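Local coordinates for ribosome-inactivating protein (Lychnis chalcedonica, PDB 2G5X) that is lychnin, a plant protein of the ribosome-inactivating family, a single chain that combines a mixed beta-sheet with a largely helical body, at residues 80-85 with 106-111; 46-51 with 59-64. All coordinates share one frame; numbering follows the deposited sequence.

Contact 1. Residues 80-85 with 106-111; sequences TNKLRA and AEVLAP
Ala106 meets Ala85 methyl to methyl, the two CB atoms 4.1 Å apart, and both methyls touch Tyr99 of helix 99-102. At Glu107 the chain doubles its grip on Leu83. Its backbone N donates to Leu83 O, tilted from the carbonyl plane, while its carboxylate reaches back to the amide of the same residue: Leu83 N lies 2.8 Å from Glu107 OE1, which it meets on the anti side, 21° out of the carboxylate plane. CG of Glu107 stands anti to its own carbonyl carbon (chi1 -69°), and the chain beyond it is extended, crossing the side chain of Lys82 at about a right angle. A water joins Glu107 O to Lys82 NZ.

Leu83 O takes a second donor, Val108 N at 3.1 Å, nearly along the C=O axis. From here the pairing is regular: Arg84 lies beside Val108 and Ala85 beside Leu109 in parallel register, which makes 108-109 a short outermost strand of the mixed sheet of this ribosome-inactivating fold, next to strand 83-87. Val108 O accepts from Ala85 N at 2.9 Å and also receives a CA-H...O contact from Arg84. On the face shared by Arg84 and Val108, CG2 of Val108 packs 3.6 Å from CB of Arg84, whose extended chain leads away to a salt bridge with Asp75.

Leu109 brings CD1 to 3.9 Å from Ala85 O. That oxygen accepts a hydrogen bond from Ala110 N at 3.1 Å, and Ala110 CB lies against CB and CD of Arg84.

Contact 2. Residues 46-51 with 59-64; sequences VLVNLV and ITLAFR
Val46 and Phe63 exchange a pair of backbone hydrogen bonds, the first rung of a ladder that Val48 with Leu61 and Leu50 with Ile59 repeat. The shortest bond of the six runs from Leu61 N to Val48 O, 2.7 Å. Between the rungs, CA-H...O contacts link Leu47 CA to Leu61 O and Thr60 CA to Val48 O.

One polar bond joins side chains. Thr60 OG1 donates to Asn49 OD1 at 2.8 Å, approaching from above the amide plane, 42° out of it. The Asn49 amide leans across toward strand 58-64 to meet the hydroxyl, which chi1 of -57° sets anti to the carbonyl carbon of Thr60; CG2 of Thr60 comes to 3.3 Å from the same oxygen. Asn49 OD1 also accepts from Arg1 NH1.

Apolar contacts occupy both faces. Beside the Asn49-Thr60 pair, Leu47 CD2 rests on Ala62 CB at 3.8 Å. On the other face Leu50 and Leu61 touch through their CD1 methyls, also 3.8 Å apart, and Val48 CG2 lies obliquely 3.9 Å from CE1 of the Phe63 ring, which has Val46 O at its edge. Helix 10-25 covers Val46 and Val48, and helix 154-173 meets Leu50, Ile59 and Phe63. The arrangement is a twisted antiparallel beta hairpin, packed through one face against helices in the alpha+beta core of a ribosome-inactivating protein.

Both contacts belong to the same mixed sheet and come in series: the hairpin of contact 2 is complete before contact 1 begins. Strand 69-76 stands between them, next to strand 58-64 on one side and strand 83-87 on the other. The centres of the two contacts are about 15 Å apart and their nearest atoms about 7 Å apart. Contact 2 lies near the middle of the protein, about 8 Å from its centre, whereas contact 1 is about 21 Å out and partly buried. One sheet pairs strands antiparallel in its interior and parallel at both margins, 3-5 beside 45-51 at one and contact 1 at the other, where the chain returns after helices 92-95 and 99-102.

Contact 1. Residues 80-85 with 106-111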
loop_
_atom_site.group_PDB
_atom_site.type_symbol
_atom_site.label_atom_id
_atom_site.label_comp_id
_atom_site.label_asym_id
_atom_site.label_seq_id
_atom_site.Cartn_x
_atom_site.Cartn_y
_atom_site.Cartn_z
ATOM N N THR A 80 -11.652 -23.993 -6.969
ATOM C CA THR A 80 -12.371 -23.635 -8.190
ATOM C C THR A 80 -11.527 -22.847 -9.182
ATOM O O THR A 80 -11.912 -22.687 -10.345
ATOM C CB THR A 80 -13.596 -22.775 -7.858
ATOM O OG1 THR A 80 -13.156 -21.529 -7.299
ATOM C CG2 THR A 80 -14.496 -23.485 -6.854
ATOM N N ASN A 81 -10.388 -22.349 -8.712
ATOM C CA ASN A 81 -9.478 -21.547 -9.526
ATOM C C ASN A 81 -10.102 -20.211 -9.948
ATOM O O ASN A 81 -9.688 -19.605 -10.935
ATOM C CB ASN A 81 -9.026 -22.323 -10.766
ATOM C CG ASN A 81 -7.932 -21.603 -11.531
ATOM O OD1 ASN A 81 -6.906 -21.231 -10.960
ATOM N ND2 ASN A 81 -8.144 -21.400 -12.827
ATOM N N LYS A 82 -11.094 -19.753 -9.190
ATOM C CA LYS A 82 -11.759 -18.487 -9.484
ATOM C C LYS A 82 -11.138 -17.328 -8.711
ATOM O O LYS A 82 -10.607 -17.519 -7.622
ATOM C CB LYS A 82 -13.246 -18.575 -9.135
ATOM C CG LYS A 82 -14.031 -19.524 -10.022
ATOM C CD LYS A 82 -15.511 -19.504 -9.694
ATOM C CE LYS A 82 -16.289 -20.367 -10.677
ATOM N NZ LYS A 82 -17.759 -20.282 -10.456
ATOM N N LEU A 83 -11.206 -16.127 -9.280
ATOM C CA LEU A 83 -10.677 -14.939 -8.613
ATOM C C LEU A 83 -11.612 -14.619 -7.446
ATOM O O LEU A 83 -12.817 -14.472 -7.642
ATOM C CB LEU A 83 -10.633 -13.758 -9.588
ATOM C CG LEU A 83 -9.576 -13.855 -10.693
ATOM C CD1 LEU A 83 -9.822 -12.787 -11.744
ATOM C CD2 LEU A 83 -8.191 -13.694 -10.079
ATOM N N ARG A 84 -11.059 -14.520 -6.239
ATOM C CA ARG A 84 -11.865 -14.242 -5.047
ATOM C C ARG A 84 -11.487 -12.929 -4.357
ATOM O O ARG A 84 -10.306 -12.613 -4.203
ATOM C CB ARG A 84 -11.744 -15.400 -4.043
ATOM C CG ARG A 84 -10.335 -15.614 -3.502
ATOM C CD ARG A 84 -10.233 -16.816 -2.561
ATOM N NE ARG A 84 -8.847 -17.018 -2.146
ATOM C CZ ARG A 84 -8.387 -18.096 -1.520
ATOM N NH1 ARG A 84 -9.204 -19.099 -1.218
ATOM N NH2 ARG A 84 -7.098 -18.177 -1.210
ATOM N N ALA A 85 -12.502 -12.178 -3.938
ATOM C CA ALA A 85 -12.298 -10.896 -3.259
ATOM C C ALA A 85 -12.257 -11.085 -1.746
ATOM O O ALA A 85 -13.203 -11.607 -1.158
ATOM C CB ALA A 85 -13.419 -9.925 -3.629
ATOM N N ALA A 106 -13.298 -9.801 -10.012
ATOM C CA ALA A 106 -13.665 -10.831 -9.036
ATOM C C ALA A 106 -14.808 -11.733 -9.500
ATOM O O ALA A 106 -15.814 -11.258 -10.032
ATOM C CB ALA A 106 -14.031 -10.182 -7.703
ATOM N N GLU A 107 -14.644 -13.035 -9.280
ATOM C CA GLU A 107 -15.647 -14.027 -9.656
ATOM C C GLU A 107 -16.464 -14.490 -8.453
ATOM O O GLU A 107 -17.595 -14.962 -8.600
ATOM C CB GLU A 107 -14.970 -15.230 -10.320
ATOM C CG GLU A 107 -14.383 -14.913 -11.690
ATOM C CD GLU A 107 -13.588 -16.066 -12.279
ATOM O OE1 GLU A 107 -12.462 -16.321 -11.803
ATOM O OE2 GLU A 107 -14.095 -16.719 -13.216
ATOM N N VAL A 108 -15.884 -14.368 -7.264
ATOM C CA VAL A 108 -16.573 -14.758 -6.040
ATOM C C VAL A 108 -16.127 -13.922 -4.843
ATOM O O VAL A 108 -15.005 -13.417 -4.803
ATOM C CB VAL A 108 -16.335 -16.256 -5.688
ATOM C CG1 VAL A 108 -16.888 -17.153 -6.793
ATOM C CG2 VAL A 108 -14.854 -16.519 -5.470
ATOM N N LEU A 109 -17.032 -13.764 -3.882
ATOM C CA LEU A 109 -16.742 -13.038 -2.650
ATOM C C LEU A 109 -16.326 -14.106 -1.642
ATOM O O LEU A 109 -17.089 -15.036 -1.373
ATOM C CB LEU A 109 -17.997 -12.324 -2.131
ATOM C CG LEU A 109 -17.898 -11.754 -0.707
ATOM C CD1 LEU A 109 -16.964 -10.547 -0.688
ATOM C CD2 LEU A 109 -19.284 -11.364 -0.211
ATOM N N ALA A 110 -15.115 -13.994 -1.107
ATOM C CA ALA A 110 -14.638 -14.965 -0.127
ATOM C C ALA A 110 -15.019 -14.483 1.265
ATOM O O ALA A 110 -15.468 -13.347 1.436
ATOM C CB ALA A 110 -13.121 -15.120 -0.232
ATOM N N PRO A 111 -14.869 -15.347 2.280
ATOM C CA PRO A 111 -15.210 -14.949 3.649
ATOM C C PRO A 111 -14.288 -13.815 4.093
ATOM O O PRO A 111 -13.243 -13.584 3.485
ATOM C CB PRO A 111 -14.967 -16.226 4.452
ATOM C CG PRO A 111 -15.221 -17.316 3.455
ATOM C CD PRO A 111 -14.544 -16.783 2.213
HETATM O O HOH W 1 -18.056 -17.026 -10.437
HETATM O O HOH W 2 -13.890 -11.006 1.959
#

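Contact 2. Residues 46-51 with 59-64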
loop_
_atom_site.group_PDB
_atom_site.type_symbol
_atom_site.label_atom_id
_atom_site.label_comp_id
_atom_site.label_asym_id
_atom_site.label_seq_id
_atom_site.Cartn_x
_atom_site.Cartn_y
_atom_site.Cartn_z
ATOM N N VAL A 46 -8.425 2.421 -5.666
ATOM C CA VAL A 46 -7.364 2.299 -6.649
ATOM C C VAL A 46 -6.823 0.878 -6.526
ATOM O O VAL A 46 -6.429 0.449 -5.436
ATOM C CB VAL A 46 -6.225 3.303 -6.379
ATOM C CG1 VAL A 46 -5.096 3.085 -7.374
ATOM C CG2 VAL A 46 -6.755 4.727 -6.484
ATOM N N LEU A 47 -6.832 0.141 -7.631
ATOM C CA LEU A 47 -6.344 -1.230 -7.627
ATOM C C LEU A 47 -4.877 -1.273 -8.022
ATOM O O LEU A 47 -4.428 -0.499 -8.867
ATOM C CB LEU A 47 -7.164 -2.101 -8.583
ATOM C CG LEU A 47 -8.667 -2.211 -8.301
ATOM C CD1 LEU A 47 -9.289 -3.190 -9.286
ATOM C CD2 LEU A 47 -8.901 -2.685 -6.871
ATOM N N VAL A 48 -4.141 -2.184 -7.392
ATOM C CA VAL A 48 -2.716 -2.360 -7.634
ATOM C C VAL A 48 -2.390 -3.842 -7.803
ATOM O O VAL A 48 -2.754 -4.659 -6.964
ATOM C CB VAL A 48 -1.896 -1.805 -6.442
ATOM C CG1 VAL A 48 -0.453 -2.280 -6.517
ATOM C CG2 VAL A 48 -1.960 -0.286 -6.443
ATOM N N ASN A 49 -1.702 -4.184 -8.885
ATOM C CA ASN A 49 -1.319 -5.574 -9.121
ATOM C C ASN A 49 0.118 -5.835 -8.683
ATOM O O ASN A 49 1.026 -5.090 -9.049
ATOM C CB ASN A 49 -1.422 -5.920 -10.610
ATOM C CG ASN A 49 -2.817 -6.346 -11.027
ATOM O OD1 ASN A 49 -3.772 -6.237 -10.264
ATOM N ND2 ASN A 49 -2.937 -6.830 -12.259
ATOM N N LEU A 50 0.316 -6.878 -7.882
ATOM C CA LEU A 50 1.654 -7.287 -7.460
ATOM C C LEU A 50 1.822 -8.652 -8.134
ATOM O O LEU A 50 0.968 -9.529 -7.988
ATOM C CB LEU A 50 1.743 -7.431 -5.932
ATOM C CG LEU A 50 1.657 -6.153 -5.083
ATOM C CD1 LEU A 50 1.875 -6.505 -3.605
ATOM C CD2 LEU A 50 2.711 -5.148 -5.539
ATOM N N VAL A 51 2.903 -8.826 -8.886
ATOM C CA VAL A 51 3.140 -10.080 -9.603
ATOM C C VAL A 51 4.488 -10.700 -9.249
ATOM O O VAL A 51 5.489 -9.992 -9.165
ATOM C CB VAL A 51 3.117 -9.843 -11.138
ATOM C CG1 VAL A 51 3.258 -11.170 -11.878
ATOM C CG2 VAL A 51 1.832 -9.135 -11.542
ATOM N N ILE A 59 -1.584 -10.957 -7.169
ATOM C CA ILE A 59 -2.470 -10.546 -6.082
ATOM C C ILE A 59 -2.797 -9.080 -6.353
ATOM O O ILE A 59 -1.897 -8.276 -6.601
ATOM C CB ILE A 59 -1.804 -10.670 -4.692
ATOM C CG1 ILE A 59 -1.692 -12.145 -4.300
ATOM C CG2 ILE A 59 -2.629 -9.910 -3.649
ATOM C CD1 ILE A 59 -1.065 -12.379 -2.931
ATOM N N THR A 60 -4.081 -8.738 -6.327
ATOM C CA THR A 60 -4.508 -7.363 -6.583
ATOM C C THR A 60 -4.925 -6.670 -5.287
ATOM O O THR A 60 -5.852 -7.109 -4.613
ATOM C CB THR A 60 -5.693 -7.329 -7.583
ATOM O OG1 THR A 60 -5.312 -7.995 -8.795
ATOM C CG2 THR A 60 -6.088 -5.888 -7.905
ATOM N N LEU A 61 -4.226 -5.589 -4.945
ATOM C CA LEU A 61 -4.516 -4.823 -3.735
ATOM C C LEU A 61 -5.539 -3.730 -4.024
ATOM O O LEU A 61 -5.553 -3.165 -5.116
ATOM C CB LEU A 61 -3.242 -4.155 -3.210
ATOM C CG LEU A 61 -2.012 -5.016 -2.926
ATOM C CD1 LEU A 61 -0.843 -4.117 -2.525
ATOM C CD2 LEU A 61 -2.326 -6.003 -1.821
ATOM N N ALA A 62 -6.377 -3.418 -3.038
ATOM C CA ALA A 62 -7.383 -2.369 -3.196
ATOM C C ALA A 62 -7.182 -1.282 -2.143
ATOM O O ALA A 62 -7.235 -1.556 -0.944
ATOM C CB ALA A 62 -8.786 -2.956 -3.080
ATOM N N PHE A 63 -6.946 -0.050 -2.593
ATOM C CA PHE A 63 -6.742 1.080 -1.684
ATOM C C PHE A 63 -7.862 2.108 -1.786
ATOM O O PHE A 63 -8.264 2.480 -2.891
ATOM C CB PHE A 63 -5.433 1.821 -1.995
ATOM C CG PHE A 63 -4.190 1.012 -1.770
ATOM C CD1 PHE A 63 -3.645 0.249 -2.799
ATOM C CD2 PHE A 63 -3.543 1.037 -0.537
ATOM C CE1 PHE A 63 -2.468 -0.476 -2.604
ATOM C CE2 PHE A 63 -2.371 0.316 -0.330
ATOM C CZ PHE A 63 -1.830 -0.442 -1.367
ATOM N N ARG A 64 -8.356 2.572 -0.639
ATOM C CA ARG A 64 -9.387 3.610 -0.626
ATOM C C ARG A 64 -8.687 4.833 -1.227
ATOM O O ARG A 64 -7.606 5.216 -0.782
ATOM C CB ARG A 64 -9.853 3.886 0.810
ATOM C CG ARG A 64 -10.795 5.085 0.957
ATOM C CD ARG A 64 -11.549 5.057 2.295
ATOM N NE ARG A 64 -12.551 3.992 2.320
ATOM C CZ ARG A 64 -12.495 2.914 3.097
ATOM N NH1 ARG A 64 -11.484 2.742 3.940
ATOM N NH2 ARG A 64 -13.445 1.993 3.015
#